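Local coordinates for universal stress protein (Mycobacterium smegmatis, PDB 5AHW) that binds cyclic AMP and, as a member of the universal stress protein family, probably links this nucleotide to signalling or stress responses in mycobacteria, at residues Gly10-Ser14 and Asp15-Arg19; Leu126-Val129 and Pro130-Val133. All coordinates share one frame; numbering follows the deposited sequence.

Interaction 1: Gly10-Ser14 and Asp15-Arg19; sequences GTDGS and DSSLR. With CMP (adenosine-3',5'-cyclic-monophosphate), chain K.
The hydroxyl of Ser17, buried in the first turn of the helix, has three loop oxygens within 3.0 Å. Thr11 OG1 donates to Ser17 OG over 2.7 Å. The proton of Ser17 OG then has two candidate acceptors, Ser14 O at 2.7 Å and Asp12 OD1 at 3.0 Å, and one proton cannot serve both at once. Ser17 OG sits between its own backbone N and carbonyl carbon (chi1 79°), which turns it back toward the loop. Thr11 OG1 in turn accepts from Gly13 N in an ST turn, and Asp12 OD1 accepts from Ser14 N in an Asx turn, the donor lying 62° out of the carboxylate plane. These overlapping turns wind the loop from strand 6-10 into helix 15-31, the first beta-alpha connection of the parallel sheet and part of the cyclic AMP pocket. Ser14 is the N-cap: its OG accepts from Ser17 N at 2.9 Å, while its carbonyl accepts from Leu18 N. The ligand lies along the same turn. Ser16 OG donates to O2P of the cyclic phosphate (2.7 Å), close to the helix N-terminus, whose dipole would be expected to suit an anion. At the end of strand 6-10, the ribose O2' donates to Gly10 O at 2.5 Å, and Asp12 CB rests against the adenine near N7. Val116 and Thr146 bind the nucleotide too.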
ATOM      1  N   GLY B  10       9.907  -6.189  -2.263  1.00 30.12           N
ATOM      2  CA  GLY B  10      11.271  -6.177  -1.756  1.00 28.80           C
ATOM      3  C   GLY B  10      11.363  -7.002  -0.509  1.00 28.65           C
ATOM      4  O   GLY B  10      10.538  -6.861   0.382  1.00 29.46           O
ATOM      5  N   THR B  11      12.307  -7.943  -0.496  1.00 29.49           N
ATOM      6  CA  THR B  11      12.656  -8.680   0.703  1.00 29.73           C
ATOM      7  C   THR B  11      14.156  -8.651   0.994  1.00 29.74           C
ATOM      8  O   THR B  11      14.934  -8.788   0.068  1.00 31.60           O
ATOM      9  CB  THR B  11      12.196 -10.147   0.643  1.00 29.96           C
ATOM     10  OG1 THR B  11      12.647 -10.836   1.833  1.00 30.37           O
ATOM     11  CG2 THR B  11      12.687 -10.849  -0.535  1.00 30.94           C
ATOM     12  N   ASP B  12      14.546  -8.449   2.260  1.00 29.04           N
ATOM     13  CA  ASP B  12      15.936  -8.639   2.724  1.00 29.64           C
ATOM     14  C   ASP B  12      16.158  -9.973   3.475  1.00 31.18           C
ATOM     15  O   ASP B  12      17.178 -10.167   4.115  1.00 31.79           O
ATOM     16  CB  ASP B  12      16.383  -7.521   3.628  1.00 28.69           C
ATOM     17  CG  ASP B  12      15.534  -7.444   4.860  1.00 30.00           C
ATOM     18  OD1 ASP B  12      14.456  -8.105   4.854  1.00 27.78           O
ATOM     19  OD2 ASP B  12      15.891  -6.693   5.778  1.00 28.85           O
ATOM     20  N   GLY B  13      15.221 -10.897   3.384  1.00 31.21           N
ATOM     21  CA  GLY B  13      15.350 -12.142   4.107  1.00 33.37           C
ATOM     22  C   GLY B  13      14.823 -12.125   5.530  1.00 33.09           C
ATOM     23  O   GLY B  13      14.764 -13.169   6.174  1.00 34.63           O
ATOM     24  N   SER B  14      14.483 -10.941   6.034  1.00 31.32           N
ATOM     25  CA  SER B  14      13.881 -10.820   7.350  1.00 31.19           C
ATOM     26  C   SER B  14      12.509 -11.459   7.404  1.00 30.82           C
ATOM     27  O   SER B  14      11.822 -11.415   6.393  1.00 31.50           O
ATOM     28  CB  SER B  14      13.790  -9.346   7.784  1.00 29.39           C
ATOM     29  OG  SER B  14      12.875  -8.638   6.986  1.00 28.52           O
ATOM     30  N   ASP B  15      12.130 -12.015   8.568  1.00 31.30           N
ATOM     31  CA  ASP B  15      10.760 -12.562   8.786  1.00 32.88           C
ATOM     32  C   ASP B  15       9.731 -11.490   8.536  1.00 31.26           C
ATOM     33  O   ASP B  15       8.755 -11.740   7.865  1.00 31.44           O
ATOM     34  CB  ASP B  15      10.586 -13.140  10.214  1.00 35.26           C
ATOM     35  CG  ASP B  15      11.586 -14.262  10.506  1.00 38.43           C
ATOM     36  OD1 ASP B  15      12.051 -14.890   9.522  1.00 39.36           O
ATOM     37  OD2 ASP B  15      11.899 -14.548  11.702  1.00 41.61           O
ATOM     38  N   SER B  16       9.987 -10.266   8.992  1.00 31.23           N
ATOM     39  CA  SER B  16       9.092  -9.133   8.727  1.00 30.42           C
ATOM     40  C   SER B  16       8.901  -9.010   7.227  1.00 30.40           C
ATOM     41  O   SER B  16       7.777  -9.031   6.678  1.00 28.72           O
ATOM     42  CB  SER B  16       9.691  -7.811   9.325  1.00 31.55           C
ATOM     43  OG  SER B  16      11.046  -7.598   8.987  1.00 30.37           O
ATOM     44  N   SER B  17      10.019  -9.011   6.499  1.00 29.71           N
ATOM     45  CA  SER B  17       9.884  -8.821   5.053  1.00 28.52           C
ATOM     46  C   SER B  17       9.138  -9.983   4.358  1.00 29.66           C
ATOM     47  O   SER B  17       8.472  -9.792   3.327  1.00 29.92           O
ATOM     48  CB  SER B  17      11.252  -8.578   4.422  1.00 27.79           C
ATOM     49  OG  SER B  17      11.995  -9.759   4.240  1.00 28.36           O
ATOM     50  N   LEU B  18       9.288 -11.194   4.874  1.00 30.88           N
ATOM     51  CA  LEU B  18       8.638 -12.314   4.256  1.00 33.19           C
ATOM     52  C   LEU B  18       7.126 -12.227   4.413  1.00 33.93           C
ATOM     53  O   LEU B  18       6.391 -12.784   3.589  1.00 34.82           O
ATOM     54  CB  LEU B  18       9.186 -13.613   4.833  1.00 34.90           C
ATOM     55  CG  LEU B  18      10.633 -13.865   4.399  1.00 34.21           C
ATOM     56  CD1 LEU B  18      11.165 -15.041   5.177  1.00 35.73           C
ATOM     57  CD2 LEU B  18      10.760 -14.118   2.921  1.00 34.35           C
ATOM     58  N   ARG B  19       6.678 -11.506   5.432  1.00 35.21           N
ATOM     59  CA  ARG B  19       5.272 -11.201   5.585  1.00 37.04           C
ATOM     60  C   ARG B  19       4.831 -10.244   4.483  1.00 34.97           C
ATOM     61  O   ARG B  19       3.670 -10.327   4.056  1.00 32.18           O
ATOM     62  CB  ARG B  19       4.907 -10.634   6.979  1.00 41.92           C
ATOM     63  CG  ARG B  19       5.041 -11.662   8.093  1.00 50.83           C
ATOM     64  CD  ARG B  19       4.587 -11.214   9.494  1.00 60.07           C
ATOM     65  NE  ARG B  19       5.585 -10.355  10.179  1.00 75.25           N
ATOM     66  CZ  ARG B  19       6.414 -10.712  11.183  1.00 80.87           C
ATOM     67  NH1 ARG B  19       6.414 -11.948  11.708  1.00 84.06           N
ATOM     68  NH2 ARG B  19       7.252  -9.793  11.678  1.00 77.92           N
TER
HETATM   69  P   CMP K1148      10.292  -5.245   6.351  1.00 30.68           P
HETATM   70  O1P CMP K1148       8.987  -5.859   6.845  1.00 30.29           O
HETATM   71  O2P CMP K1148      11.433  -5.929   6.945  1.00 27.24           O
HETATM   72  O5' CMP K1148      10.367  -3.673   6.486  1.00 28.45           O
HETATM   73  C5' CMP K1148      11.227  -2.796   5.718  1.00 32.74           C
HETATM   74  C4' CMP K1148      11.152  -3.268   4.293  1.00 28.98           C
HETATM   75  O4' CMP K1148      12.084  -2.639   3.430  1.00 33.95           O
HETATM   76  C3' CMP K1148      11.438  -4.712   4.121  1.00 30.23           C
HETATM   77  O3' CMP K1148      10.393  -5.449   4.742  1.00 28.99           O
HETATM   78  C2' CMP K1148      11.591  -4.832   2.598  1.00 30.09           C
HETATM   79  O2' CMP K1148      10.345  -4.831   1.888  1.00 29.70           O
HETATM   80  C1' CMP K1148      12.335  -3.515   2.326  1.00 29.50           C
HETATM   81  N9  CMP K1148      13.780  -3.845   2.260  1.00 32.03           N
HETATM   82  C8  CMP K1148      14.702  -3.671   3.226  1.00 31.23           C
HETATM   83  N7  CMP K1148      15.895  -4.151   2.843  1.00 29.27           N
HETATM   84  C5  CMP K1148      15.753  -4.618   1.624  1.00 31.18           C
HETATM   85  C6  CMP K1148      16.628  -5.228   0.607  1.00 31.36           C
HETATM   86  N6  CMP K1148      17.911  -5.420   0.880  1.00 30.39           N
HETATM   87  N1  CMP K1148      16.097  -5.586  -0.570  1.00 29.28           N
HETATM   88  C2  CMP K1148      14.805  -5.405  -0.866  1.00 30.83           C
HETATM   89  N3  CMP K1148      13.937  -4.866   0.016  1.00 31.13           N
HETATM   90  C4  CMP K1148      14.354  -4.458   1.243  1.00 32.02           C

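Interaction 2: Leu126-Val129 and Pro130-Val133; sequences LGSV and PANV. With CMP (adenosine-3',5'-cyclic-monophosphate), chain K.
Val129 leans on Pro130, the next residue along, and on the bound nucleotide, and its side chain can be followed atom by atom. CB presses against Pro130 CD at 3.3 Å, tighter than ordinary van der Waals contact, because the ring carbon CD is bonded to Pro130 N, where other residues carry only a hydrogen, and so lies next to the preceding CB. From CB the two methyls part. CG1, anti to the backbone N (chi1 -176°), reaches the ribose, coming within 3.4 Å of CMP O4' and near C1'; it also meets Val133 CG2 at 4.1 Å, one turn further along the helix. CG2, beside the backbone N, approaches C8 of the adenine. One branched side chain thus touches both sugar and base, while Pro130 CD packs on C5' of the ribose.

Behind this apolar front the polar groups start the helix. Ser128 is the N-cap, its OG accepting from Ala131 N at 3.2 Å with an N-H...O angle of 157°. The Ser128 carbonyl accepts from Asn132 N, and Val133 N bonds to Val129 O. The amide of Asn132 folds back beside the same turn: a water accepts from Asn132 ND2 (2.9 Å) and donates to Leu126 O (2.8 Å), tying the new helix to the end of helix 121-126. Gly127, with its positive phi, makes the break between the two helices. On the protein side, Pro130 packs on Val113 of strand 110-114 and Val133 on Leu111, while Val129 touches Pro95. This is a serine-capped helix start with proline in its first turn; in this universal stress protein its first two residues, Val129 and Pro130, supply apolar contacts to the cyclic AMP pocket.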
ATOM      1  N   LEU B 126      16.570  10.405   9.213  1.00 33.60           N
ATOM      2  CA  LEU B 126      17.716  10.032   8.405  1.00 33.67           C
ATOM      3  C   LEU B 126      17.260   9.203   7.187  1.00 32.07           C
ATOM      4  O   LEU B 126      17.968   9.171   6.175  1.00 30.30           O
ATOM      5  CB  LEU B 126      18.743   9.260   9.231  1.00 34.42           C
ATOM      6  CG  LEU B 126      19.452  10.033  10.350  1.00 35.48           C
ATOM      7  CD1 LEU B 126      20.294   9.118  11.218  1.00 36.91           C
ATOM      8  CD2 LEU B 126      20.372  11.055   9.787  1.00 36.90           C
ATOM      9  N   GLY B 127      16.105   8.561   7.294  1.00 28.23           N
ATOM     10  CA  GLY B 127      15.637   7.686   6.291  1.00 27.63           C
ATOM     11  C   GLY B 127      15.355   6.254   6.644  1.00 27.27           C
ATOM     12  O   GLY B 127      15.936   5.695   7.524  1.00 27.31           O
ATOM     13  N   SER B 128      14.358   5.677   5.981  1.00 26.54           N
ATOM     14  CA  SER B 128      14.135   4.261   6.065  1.00 25.63           C
ATOM     15  C   SER B 128      13.714   3.794   4.712  1.00 23.86           C
ATOM     16  O   SER B 128      13.197   4.550   3.942  1.00 22.76           O
ATOM     17  CB  SER B 128      12.987   3.973   7.060  1.00 27.71           C
ATOM     18  OG  SER B 128      11.716   4.438   6.553  1.00 27.31           O
ATOM     19  N   VAL B 129      13.884   2.520   4.439  1.00 24.11           N
ATOM     20  CA  VAL B 129      13.454   1.961   3.169  1.00 24.10           C
ATOM     21  C   VAL B 129      11.978   2.170   2.842  1.00 23.87           C
ATOM     22  O   VAL B 129      11.675   2.689   1.820  1.00 22.76           O
ATOM     23  CB  VAL B 129      13.818   0.482   3.083  1.00 24.75           C
ATOM     24  CG1 VAL B 129      13.454  -0.047   1.697  1.00 25.14           C
ATOM     25  CG2 VAL B 129      15.314   0.321   3.367  1.00 25.02           C
ATOM     26  N   PRO B 130      11.047   1.875   3.764  1.00 25.07           N
ATOM     27  CA  PRO B 130       9.677   2.159   3.346  1.00 25.06           C
ATOM     28  C   PRO B 130       9.350   3.631   3.124  1.00 25.09           C
ATOM     29  O   PRO B 130       8.612   3.926   2.214  1.00 25.86           O
ATOM     30  CB  PRO B 130       8.817   1.632   4.498  1.00 26.09           C
ATOM     31  CG  PRO B 130       9.757   1.180   5.552  1.00 25.84           C
ATOM     32  CD  PRO B 130      11.077   0.942   4.904  1.00 26.32           C
ATOM     33  N   ALA B 131       9.780   4.533   4.010  1.00 23.78           N
ATOM     34  CA  ALA B 131       9.471   5.926   3.847  1.00 22.21           C
ATOM     35  C   ALA B 131      10.101   6.486   2.562  1.00 22.70           C
ATOM     36  O   ALA B 131       9.478   7.285   1.854  1.00 22.38           O
ATOM     37  CB  ALA B 131       9.985   6.683   5.018  1.00 22.36           C
ATOM     38  N   ASN B 132      11.345   6.093   2.261  1.00 23.25           N
ATOM     39  CA  ASN B 132      12.027   6.707   1.131  1.00 23.73           C
ATOM     40  C   ASN B 132      11.446   6.121  -0.152  1.00 23.90           C
ATOM     41  O   ASN B 132      11.339   6.799  -1.173  1.00 25.64           O
ATOM     42  CB  ASN B 132      13.549   6.469   1.164  1.00 23.38           C
ATOM     43  CG  ASN B 132      14.279   7.143   2.315  1.00 24.05           C
ATOM     44  OD1 ASN B 132      13.722   7.765   3.216  1.00 25.47           O
ATOM     45  ND2 ASN B 132      15.596   7.088   2.227  1.00 24.17           N
ATOM     46  N   VAL B 133      11.125   4.847  -0.126  1.00 23.84           N
ATOM     47  CA  VAL B 133      10.408   4.253  -1.254  1.00 25.50           C
ATOM     48  C   VAL B 133       9.076   4.964  -1.536  1.00 24.82           C
ATOM     49  O   VAL B 133       8.743   5.296  -2.686  1.00 23.37           O
ATOM     50  CB  VAL B 133      10.187   2.742  -1.005  1.00 26.54           C
ATOM     51  CG1 VAL B 133       9.208   2.144  -1.965  1.00 28.25           C
ATOM     52  CG2 VAL B 133      11.467   1.982  -1.200  1.00 25.92           C
TER
HETATM   53  P   CMP K1148      10.292  -5.245   6.351  1.00 30.68           P
HETATM   54  O1P CMP K1148       8.987  -5.859   6.845  1.00 30.29           O
HETATM   55  O2P CMP K1148      11.433  -5.929   6.945  1.00 27.24           O
HETATM   56  O5' CMP K1148      10.367  -3.673   6.486  1.00 28.45           O
HETATM   57  C5' CMP K1148      11.227  -2.796   5.718  1.00 32.74           C
HETATM   58  C4' CMP K1148      11.152  -3.268   4.293  1.00 28.98           C
HETATM   59  O4' CMP K1148      12.084  -2.639   3.430  1.00 33.95           O
HETATM   60  C3' CMP K1148      11.438  -4.712   4.121  1.00 30.23           C
HETATM   61  O3' CMP K1148      10.393  -5.449   4.742  1.00 28.99           O
HETATM   62  C2' CMP K1148      11.591  -4.832   2.598  1.00 30.09           C
HETATM   63  O2' CMP K1148      10.345  -4.831   1.888  1.00 29.70           O
HETATM   64  C1' CMP K1148      12.335  -3.515   2.326  1.00 29.50           C
HETATM   65  N9  CMP K1148      13.780  -3.845   2.260  1.00 32.03           N
HETATM   66  C8  CMP K1148      14.702  -3.671   3.226  1.00 31.23           C
HETATM   67  N7  CMP K1148      15.895  -4.151   2.843  1.00 29.27           N
HETATM   68  C5  CMP K1148      15.753  -4.618   1.624  1.00 31.18           C
HETATM   69  C6  CMP K1148      16.628  -5.228   0.607  1.00 31.36           C
HETATM   70  N6  CMP K1148      17.911  -5.420   0.880  1.00 30.39           N
HETATM   71  N1  CMP K1148      16.097  -5.586  -0.570  1.00 29.28           N
HETATM   72  C2  CMP K1148      14.805  -5.405  -0.866  1.00 30.83           C
HETATM   73  N3  CMP K1148      13.937  -4.866   0.016  1.00 31.13           N
HETATM   74  C4  CMP K1148      14.354  -4.458   1.243  1.00 32.02           C
HETATM   75  O   HOH W   1      17.471   8.998   3.418  1.00 26.44           O

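Both contacts are helix starts capped by a serine, and both border the same cyclic AMP, yet they do not touch: their centres lie 16 Å apart and their nearest atoms about 7 Å. Interaction 1 is the more central, about 8 Å from the centre of the chain against 13 Å for interaction 2, though each is partly buried. Their chemistry toward the ligand differs. Residues 10-19 bond to it through hydroxyl and carbonyl oxygens, with Asp12 CB against the adenine; residues 126-133 offer hydrocarbon to the sugar and base. The first leads from a strand into a helix, whereas the second joins two helices across a water-bridged break.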